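Local coordinates for protein endoglucanase E-5 (Thermobifida fusca, PDB 2CKS) that hydrolyses internal beta-1,4-glucosidic linkages of cellulose, lichenin and cereal beta-glucans, the chain here being its family 5 catalytic domain, at residues 43-46 with 47-51; 285-289 with 290-294. All blocks are in the same frame, centred on the assembly; numbering follows the deposited sequence. Where two conformers were deposited one is given.

Contact 1. Residues 43-46 with 47-51; sequences LTDS and SLDAL. With ZN (zinc ion), chain D.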
# COMPACT_ATOMS: atom_id res chain seq x y z
N LEU A 43 -8.87 14.07 0.03
CA LEU A 43 -9.56 12.95 0.67
C LEU A 43 -10.80 13.48 1.38
O LEU A 43 -10.75 13.94 2.50
CB LEU A 43 -8.63 12.24 1.66
CG LEU A 43 -7.25 11.88 1.11
CD1 LEU A 43 -6.39 11.28 2.21
CD2 LEU A 43 -7.37 10.94 -0.06
N THR A 44 -11.91 13.45 0.65
CA THR A 44 -13.16 13.99 1.13
C THR A 44 -14.26 12.96 0.99
O THR A 44 -14.08 11.90 0.39
CB THR A 44 -13.56 15.26 0.30
OG1 THR A 44 -13.77 14.91 -1.07
CG2 THR A 44 -12.44 16.29 0.26
N ASP A 45 -15.42 13.27 1.55
CA ASP A 45 -16.58 12.40 1.36
C ASP A 45 -16.78 12.16 -0.13
O ASP A 45 -16.94 11.02 -0.57
CB ASP A 45 -17.84 13.04 1.96
CG ASP A 45 -19.12 12.43 1.41
OD1 ASP A 45 -19.34 11.22 1.58
OD2 ASP A 45 -19.98 13.09 0.78
N SER A 46 -16.76 13.23 -0.92
CA SER A 46 -16.98 13.11 -2.36
C SER A 46 -15.92 12.25 -3.08
O SER A 46 -16.27 11.37 -3.88
CB SER A 46 -17.05 14.49 -3.00
OG SER A 46 -17.46 14.38 -4.33
N SER A 47 -14.64 12.49 -2.82
CA SER A 47 -13.59 11.77 -3.54
C SER A 47 -13.52 10.31 -3.13
O SER A 47 -13.21 9.44 -3.96
CB SER A 47 -12.22 12.43 -3.36
OG SER A 47 -11.69 12.20 -2.08
N LEU A 48 -13.79 10.03 -1.86
CA LEU A 48 -13.76 8.65 -1.37
C LEU A 48 -15.01 7.88 -1.81
O LEU A 48 -14.92 6.69 -2.14
CB LEU A 48 -13.58 8.61 0.16
CG LEU A 48 -12.23 9.16 0.63
CD1 LEU A 48 -12.14 9.11 2.13
CD2 LEU A 48 -11.06 8.42 0.01
N ASP A 49 -16.16 8.54 -1.88
CA ASP A 49 -17.34 7.91 -2.44
C ASP A 49 -17.07 7.52 -3.89
O ASP A 49 -17.43 6.44 -4.32
CB ASP A 49 -18.56 8.83 -2.41
CG ASP A 49 -19.15 8.99 -1.03
OD1 ASP A 49 -20.17 9.73 -0.93
OD2 ASP A 49 -18.70 8.44 -0.01
N ALA A 50 -16.42 8.39 -4.64
CA ALA A 50 -16.09 8.10 -6.03
C ALA A 50 -15.18 6.88 -6.13
O ALA A 50 -15.42 5.98 -6.93
CB ALA A 50 -15.43 9.30 -6.67
N LEU A 51 -14.15 6.84 -5.29
CA LEU A 51 -13.22 5.73 -5.32
C LEU A 51 -13.92 4.39 -5.06
O LEU A 51 -13.63 3.39 -5.72
CB LEU A 51 -12.11 5.95 -4.29
CG LEU A 51 -11.04 4.86 -4.18
CD1 LEU A 51 -10.31 4.70 -5.50
CD2 LEU A 51 -10.08 5.18 -3.04
ZN ZN D . -20.78 10.24 0.88
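Ser47 and Thr44 close a capping box at the start of helix 45-54, with Thr44 as N-cap. Ser47 N donates to Thr44 OG1 at 3.1 Å, and Thr44 N returns a bond to Ser47 OG at 3.0 Å that is almost straight, 176°. Both hydroxyls sit between their own backbone N and carbonyl carbon, which turns each across the first helical turn to the other residue's amide. Ser47 OG also bonds to Cys42 O, just before the turn. Exchanging Thr44 for an alanine removes OG1, and Ser47 N is likely to lose its capping acceptor, half of the box. Leu48 follows, its N bonded to Thr44 O at 2.9 Å while its side chain runs beside that carbonyl oxygen and meets Leu43 loosely, CD2 to CD2 at 4.5 Å. One turn on from Asp45, Asp49 N donates to Asp45 O, and its carboxylate reaches the zinc ion: Asp49 OD1 lies 2.0 Å from the metal and, in one of the two conformers of Asp45, Asp45 OD1 lies 1.9 Å from it. The two carboxylate planes then stand nearly perpendicular, 88° apart. Ala50 N continues the helical series, bonding to Ser46 O at 3.1 Å. In that same conformer the two aspartate OD1 atoms approach to 3.0 Å, a spacing that would normally be costly for two anions; the shared zinc probably offsets it, and Arg92, salt-bridged to Asp49 OD2 and hydrogen-bonded to Asp45 OD1, adds further positive charge to this i, i+4 metal site.

Contact 2. Residues 285-289 with 290-294; sequences GGPWS and GSSLK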
# COMPACT_ATOMS: atom_id res chain seq x y z
N GLY A 285 -13.44 20.15 -5.95
CA GLY A 285 -14.38 19.15 -5.48
C GLY A 285 -14.74 18.14 -6.56
O GLY A 285 -15.83 17.56 -6.53
N GLY A 286 -13.84 17.93 -7.51
CA GLY A 286 -14.07 16.99 -8.58
C GLY A 286 -14.21 17.68 -9.93
O GLY A 286 -13.80 18.83 -10.08
N PRO A 287 -14.76 16.99 -10.93
CA PRO A 287 -15.21 15.59 -10.81
C PRO A 287 -14.04 14.63 -10.67
O PRO A 287 -12.90 14.99 -10.93
CB PRO A 287 -15.96 15.35 -12.14
CG PRO A 287 -15.40 16.34 -13.09
CD PRO A 287 -14.99 17.54 -12.28
N TRP A 288 -14.34 13.40 -10.26
CA TRP A 288 -13.32 12.40 -9.99
C TRP A 288 -13.23 11.39 -11.11
O TRP A 288 -12.81 10.26 -10.91
CB TRP A 288 -13.61 11.72 -8.66
CG TRP A 288 -13.98 12.70 -7.59
CD1 TRP A 288 -15.22 12.89 -7.05
CD2 TRP A 288 -13.12 13.64 -6.94
NE1 TRP A 288 -15.18 13.88 -6.10
CE2 TRP A 288 -13.89 14.36 -6.01
CE3 TRP A 288 -11.75 13.93 -7.04
CZ2 TRP A 288 -13.36 15.36 -5.20
CZ3 TRP A 288 -11.22 14.93 -6.23
CH2 TRP A 288 -12.03 15.63 -5.32
N SER A 289 -13.58 11.84 -12.30
CA SER A 289 -13.54 11.03 -13.50
C SER A 289 -13.47 11.96 -14.72
O SER A 289 -13.45 13.19 -14.58
CB SER A 289 -14.81 10.20 -13.58
OG SER A 289 -15.93 11.06 -13.68
N GLY A 290 -13.43 11.37 -15.90
CA GLY A 290 -13.52 12.13 -17.13
C GLY A 290 -12.35 13.07 -17.36
O GLY A 290 -11.19 12.66 -17.27
N SER A 291 -12.66 14.33 -17.64
CA SER A 291 -11.65 15.33 -18.00
C SER A 291 -10.68 15.71 -16.88
O SER A 291 -9.68 16.37 -17.13
CB SER A 291 -12.34 16.59 -18.52
OG SER A 291 -13.14 17.20 -17.52
N SER A 292 -10.99 15.31 -15.65
CA SER A 292 -10.10 15.58 -14.52
C SER A 292 -9.00 14.53 -14.38
O SER A 292 -8.11 14.69 -13.55
CB SER A 292 -10.89 15.64 -13.22
OG SER A 292 -11.39 14.36 -12.90
N LEU A 293 -9.05 13.45 -15.16
CA LEU A 293 -8.06 12.38 -15.04
C LEU A 293 -6.87 12.56 -15.96
O LEU A 293 -7.02 12.81 -17.16
CB LEU A 293 -8.68 11.02 -15.36
CG LEU A 293 -9.91 10.65 -14.54
CD1 LEU A 293 -10.40 9.27 -14.97
CD2 LEU A 293 -9.62 10.69 -13.05
N LYS A 294 -5.68 12.38 -15.39
CA LYS A 294 -4.47 12.22 -16.18
C LYS A 294 -4.57 10.88 -16.90
O LYS A 294 -5.43 10.06 -16.60
CB LYS A 294 -3.23 12.25 -15.29
CG LYS A 294 -3.00 13.57 -14.54
CD LYS A 294 -1.53 13.81 -14.29
CE LYS A 294 -1.27 14.98 -13.33
NZ LYS A 294 -1.60 14.65 -11.89
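Ser292 OG points back at two main-chain carbonyls of the preceding turn, lying, in one of its two conformers, 2.6 Å from Pro287 O and 2.9 Å from Ser289 O. Its single proton can serve one of these acceptors at a time, and the positions do not settle which. The hydroxyl reaches both because it lies between its own backbone N and carbonyl carbon, chi1 68°, on a CB directed at the 285-289 segment. Ser292 N also gives Ser289 O a weak bond, 3.4 Å long, although the N-H...O angle of 161° is good. One residue further, Leu293 N bonds to Gly290 O at 3.1 Å, so successive i to i+3 bonds wind the chain through the short 3-10 turn at 291-292. This turn belongs to the irregular link that joins helix 281-284, ended by a Schellman motif at Gly285, to helix 295-304, the last helix of the TIM-barrel domain. A cis peptide precedes Pro287, and Gly286 CA rests 3.6 Å above the Trp288 ring, over its centre. Two polar atoms of Trp288 find partners outside the segments: NE1 probably with Ser46 OG, and the carbonyl O with Trp55 NE1. The same carbonyl O has an apolar neighbour within the link, Leu293 CD2 at 3.9 Å. Leu293 brings its branched end over the Ser289 backbone, CG to CA at 3.8 Å. At the far end Lys294, N-cap of helix 295-304, sends NZ to the carbonyl oxygens of Asp270, Arg272, Ala275 and Phe277.

Trp288 joins the two contacts, whose centres lie 12 Å apart on the same side of the chain's centre. Its NE1 makes a probable hydrogen bond of 2.9 Å to Ser46 OG in contact 1. The indole also packs on the first turns of helix 45-54, with CE2 3.6 Å from Ser47 CA and CD1 3.6 Å from Ala50 CB. The link before the last helix is thus fastened to a helix between the first and second barrel strands. The zinc held by contact 1 is about 10 Å from the nearest atom of the Trp288 side chain. It is separate from the zinc bound by Glu139 and Glu231, the probable proton donor and nucleophile, and both contacts lie away from that pair.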